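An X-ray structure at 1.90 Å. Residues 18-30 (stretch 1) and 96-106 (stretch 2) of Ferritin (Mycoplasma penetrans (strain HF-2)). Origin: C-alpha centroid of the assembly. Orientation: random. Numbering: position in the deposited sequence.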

# COMPACT_ATOMS: atom_id res chain seq x y z
N LYS A 18 -10.48 -27.11 -46.45
CA LYS A 18 -9.83 -26.41 -47.55
C LYS A 18 -9.52 -24.97 -47.16
O LYS A 18 -8.47 -24.44 -47.52
CB LYS A 18 -10.71 -26.43 -48.80
CG LYS A 18 -10.11 -25.63 -49.95
CD LYS A 18 -10.99 -25.64 -51.19
CE LYS A 18 -10.25 -25.03 -52.38
NZ LYS A 18 -11.07 -25.03 -53.61
N HIS A 19 -10.42 -24.32 -46.44
CA HIS A 19 -10.11 -22.96 -46.05
C HIS A 19 -8.93 -22.91 -45.07
O HIS A 19 -8.11 -21.98 -45.12
CB HIS A 19 -11.31 -22.26 -45.44
CG HIS A 19 -11.01 -20.84 -45.13
ND1 HIS A 19 -10.71 -19.92 -46.11
CD2 HIS A 19 -10.82 -20.21 -43.94
CE1 HIS A 19 -10.39 -18.77 -45.54
NE2 HIS A 19 -10.45 -18.92 -44.23
N TYR A 20 -8.81 -23.90 -44.18
CA TYR A 20 -7.59 -23.99 -43.37
C TYR A 20 -6.35 -24.01 -44.25
O TYR A 20 -5.37 -23.30 -44.00
CB TYR A 20 -7.64 -25.23 -42.47
CG TYR A 20 -6.44 -25.37 -41.52
CD1 TYR A 20 -5.22 -25.82 -41.99
CD2 TYR A 20 -6.56 -25.09 -40.17
CE1 TYR A 20 -4.12 -25.95 -41.14
CE2 TYR A 20 -5.48 -25.24 -39.30
CZ TYR A 20 -4.26 -25.67 -39.79
OH TYR A 20 -3.15 -25.82 -38.96
N ASN A 21 -6.37 -24.84 -45.30
CA ASN A 21 -5.22 -24.90 -46.20
C ASN A 21 -4.98 -23.56 -46.88
O ASN A 21 -3.83 -23.22 -47.18
CB ASN A 21 -5.42 -26.00 -47.26
CG ASN A 21 -5.17 -27.39 -46.71
OD1 ASN A 21 -4.05 -27.90 -46.77
ND2 ASN A 21 -6.21 -28.00 -46.14
N VAL A 22 -6.03 -22.79 -47.16
CA VAL A 22 -5.85 -21.50 -47.81
C VAL A 22 -5.24 -20.49 -46.84
O VAL A 22 -4.36 -19.70 -47.21
CB VAL A 22 -7.18 -20.99 -48.39
CG1 VAL A 22 -7.04 -19.55 -48.88
CG2 VAL A 22 -7.64 -21.91 -49.54
N GLU A 23 -5.68 -20.50 -45.57
CA GLU A 23 -5.03 -19.63 -44.58
C GLU A 23 -3.57 -20.02 -44.35
O GLU A 23 -2.70 -19.16 -44.16
CB GLU A 23 -5.79 -19.67 -43.25
CG GLU A 23 -7.27 -19.26 -43.35
CD GLU A 23 -7.49 -17.76 -43.19
OE1 GLU A 23 -6.51 -16.98 -43.36
OE2 GLU A 23 -8.63 -17.36 -42.89
N LEU A 24 -3.29 -21.33 -44.34
CA LEU A 24 -1.91 -21.79 -44.20
C LEU A 24 -1.10 -21.46 -45.44
O LEU A 24 0.10 -21.16 -45.35
CB LEU A 24 -1.90 -23.30 -43.93
CG LEU A 24 -0.53 -24.00 -43.87
CD1 LEU A 24 0.37 -23.33 -42.82
CD2 LEU A 24 -0.72 -25.51 -43.56
N CYS A 25 -1.72 -21.52 -46.62
CA CYS A 25 -0.99 -21.13 -47.82
C CYS A 25 -0.56 -19.67 -47.70
O CYS A 25 0.59 -19.32 -48.01
CB CYS A 25 -1.87 -21.35 -49.06
SG CYS A 25 -1.05 -20.96 -50.62
N ALA A 26 -1.45 -18.82 -47.18
CA ALA A 26 -1.12 -17.42 -46.95
C ALA A 26 0.00 -17.28 -45.94
O ALA A 26 0.96 -16.53 -46.16
CB ALA A 26 -2.36 -16.66 -46.48
N ALA A 27 -0.09 -18.00 -44.81
CA ALA A 27 0.97 -17.97 -43.81
C ALA A 27 2.30 -18.37 -44.42
O ALA A 27 3.32 -17.68 -44.25
CB ALA A 27 0.64 -18.90 -42.64
N ASN A 28 2.31 -19.50 -45.14
CA ASN A 28 3.51 -19.98 -45.80
C ASN A 28 4.07 -18.95 -46.77
O ASN A 28 5.29 -18.75 -46.83
CB ASN A 28 3.22 -21.29 -46.54
CG ASN A 28 3.12 -22.47 -45.59
OD1 ASN A 28 3.70 -22.44 -44.51
ND2 ASN A 28 2.41 -23.54 -46.00
N LEU A 29 3.20 -18.32 -47.56
CA LEU A 29 3.67 -17.28 -48.47
C LEU A 29 4.26 -16.10 -47.70
O LEU A 29 5.33 -15.58 -48.05
CB LEU A 29 2.53 -16.81 -49.38
CG LEU A 29 2.97 -15.65 -50.29
CD1 LEU A 29 4.02 -16.11 -51.32
CD2 LEU A 29 1.80 -14.98 -50.98
N TYR A 30 3.59 -15.68 -46.61
CA TYR A 30 4.06 -14.50 -45.89
C TYR A 30 5.41 -14.74 -45.22
O TYR A 30 6.26 -13.84 -45.17
CB TYR A 30 3.01 -14.04 -44.85
CG TYR A 30 1.69 -13.64 -45.50
CD1 TYR A 30 1.65 -13.26 -46.84
CD2 TYR A 30 0.48 -13.68 -44.79
CE1 TYR A 30 0.44 -12.91 -47.46
CE2 TYR A 30 -0.73 -13.33 -45.40
CZ TYR A 30 -0.73 -12.95 -46.74
OH TYR A 30 -1.91 -12.60 -47.39
N ASP A 96 2.62 -7.19 -54.58
CA ASP A 96 1.66 -7.73 -55.55
C ASP A 96 1.24 -9.14 -55.19
O ASP A 96 0.06 -9.51 -55.24
CB ASP A 96 2.27 -7.75 -56.97
CG ASP A 96 2.36 -6.38 -57.61
OD1 ASP A 96 1.64 -5.44 -57.19
OD2 ASP A 96 3.17 -6.23 -58.55
N ALA A 97 2.22 -9.97 -54.84
CA ALA A 97 1.92 -11.37 -54.54
C ALA A 97 1.13 -11.48 -53.25
O ALA A 97 0.21 -12.30 -53.15
CB ALA A 97 3.22 -12.16 -54.46
N ALA A 98 1.47 -10.66 -52.25
CA ALA A 98 0.73 -10.66 -50.99
C ALA A 98 -0.71 -10.23 -51.19
O ALA A 98 -1.64 -10.81 -50.61
CB ALA A 98 1.42 -9.75 -49.97
N LEU A 99 -0.93 -9.17 -51.99
CA LEU A 99 -2.30 -8.72 -52.25
C LEU A 99 -3.12 -9.79 -52.95
O LEU A 99 -4.29 -10.00 -52.63
CB LEU A 99 -2.26 -7.44 -53.09
CG LEU A 99 -3.57 -6.70 -53.29
CD1 LEU A 99 -4.13 -6.24 -51.96
CD2 LEU A 99 -3.37 -5.51 -54.23
N LYS A 100 -2.52 -10.48 -53.94
CA LYS A 100 -3.24 -11.56 -54.61
C LYS A 100 -3.60 -12.67 -53.64
O LYS A 100 -4.70 -13.22 -53.68
CB LYS A 100 -2.40 -12.13 -55.76
CG LYS A 100 -2.26 -11.22 -56.96
CD LYS A 100 -1.30 -11.82 -57.99
CE LYS A 100 -0.64 -10.71 -58.80
NZ LYS A 100 0.63 -11.16 -59.44
N MET A 101 -2.67 -13.01 -52.75
CA MET A 101 -2.90 -14.10 -51.80
C MET A 101 -4.02 -13.75 -50.83
O MET A 101 -4.94 -14.54 -50.62
CB MET A 101 -1.62 -14.40 -51.04
CG MET A 101 -1.78 -15.46 -49.97
SD MET A 101 -1.86 -17.10 -50.73
CE MET A 101 -3.48 -17.68 -50.26
N GLU A 102 -3.94 -12.58 -50.19
CA GLU A 102 -4.96 -12.24 -49.20
C GLU A 102 -6.32 -12.09 -49.87
O GLU A 102 -7.35 -12.44 -49.29
CB GLU A 102 -4.58 -10.97 -48.45
CG GLU A 102 -5.36 -10.80 -47.15
CD GLU A 102 -5.17 -11.99 -46.21
OE1 GLU A 102 -4.02 -12.41 -45.99
OE2 GLU A 102 -6.18 -12.47 -45.67
N SER A 103 -6.34 -11.59 -51.10
CA SER A 103 -7.60 -11.51 -51.80
C SER A 103 -8.20 -12.90 -52.01
O SER A 103 -9.42 -13.08 -51.89
CB SER A 103 -7.42 -10.76 -53.12
OG SER A 103 -8.65 -10.74 -53.83
N LYS A 104 -7.35 -13.91 -52.25
CA LYS A 104 -7.87 -15.27 -52.37
C LYS A 104 -8.34 -15.82 -51.03
O LYS A 104 -9.30 -16.60 -51.00
CB LYS A 104 -6.82 -16.21 -52.96
CG LYS A 104 -6.48 -15.91 -54.42
CD LYS A 104 -5.34 -16.81 -54.91
CE LYS A 104 -4.97 -16.51 -56.37
NZ LYS A 104 -6.11 -16.65 -57.33
N VAL A 105 -7.67 -15.47 -49.92
CA VAL A 105 -8.19 -15.85 -48.61
C VAL A 105 -9.60 -15.33 -48.44
O VAL A 105 -10.51 -16.05 -48.02
CB VAL A 105 -7.28 -15.32 -47.48
CG1 VAL A 105 -7.91 -15.63 -46.12
CG2 VAL A 105 -5.90 -15.89 -47.56
N ARG A 106 -9.80 -14.04 -48.75
CA ARG A 106 -11.11 -13.42 -48.59
C ARG A 106 -12.16 -14.11 -49.47
O ARG A 106 -13.30 -14.33 -49.04
CB ARG A 106 -10.99 -11.93 -48.93
CG ARG A 106 -12.32 -11.16 -48.93
CD ARG A 106 -12.03 -9.68 -49.13
NE ARG A 106 -13.23 -8.85 -49.20
CZ ARG A 106 -13.66 -8.24 -50.30
NH1 ARG A 106 -12.97 -8.38 -51.43
NH2 ARG A 106 -14.76 -7.50 -50.27

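The two stretches are segments of two nearly antiparallel helices that pack by knobs-into-holes, with an apolar seam led by Met101 and Val105 and a single hydrogen bond, from Tyr30 to Glu102, joining them across the interface. The helix axes run at 163° to one another and approach to 9.5 Å, burying 485 Å² in total. The antiparallel register follows from the CA pairs: Val22 lies 6.2 Å from Val105 (CA to CA), Ala26 6.1 Å from Met101 (CA to CA), and Tyr30 7.2 Å from Ala98 (CA to CA), so the chain rises on one side as it falls on the other.

Met101 contributes the largest covered area, 92 Å². Its CA-to-CB bond points toward the first helix, and its side chain sits among Cys25, Ala26, Leu29 and Tyr30. Ala26 suits its place because its small side chain lets the thioether chain come close: Ala26 CB is 3.7 Å from Met101 CG. Leu29 CD2 reaches Met101 CB at 3.5 Å, while Cys25 SG lies 3.9 Å from Met101 SD. With chi1 at 176° (t) and chi2 at 76° (p), the Met101 chain bends at CG, and a chi3 of -118°, between wells, sets its CE methyl 3.8 Å from Val22 O, extending the contact by one helical turn.

Val105 is the second knob, set among His19, Val22, Glu23 and Ala26. Its branched side chain makes separate contacts: CG2 meets Ala26 CB at 3.8 Å and Val22 CG1 at 4.1 Å, whereas CG1 lies 3.4 Å from Glu23 OE1. The carboxylate of Glu23 is nevertheless not left unpaired in this buried setting. His19 NE2 donates to Glu23 OE2 at 2.7 Å, one turn along the same helix, and both carboxylate oxygens have hydrogen bonds elsewhere in the structure. The edge of the His19 ring faces the backbone of the second helix, with CE1 3.7 Å from Val105 O.

At the other end, Tyr30 combines both kinds of contact. Its CA-to-CB bond points sideways, but the end of the side chain comes nearer, and Tyr30 OH donates to Glu102 OE1 at 2.5 Å, a short hydrogen bond with the acceptor near the ring plane. The same ring packs obliquely against apolar neighbours, with CE1 4.2 Å from both Ala98 CB and Met101 CG. Ala98, with only a CB methyl that points sideways, offers this ring an apolar contact at ordinary van der Waals distance. Glu102 is likewise buried, and its OE2 is hydrogen-bonded elsewhere in the structure.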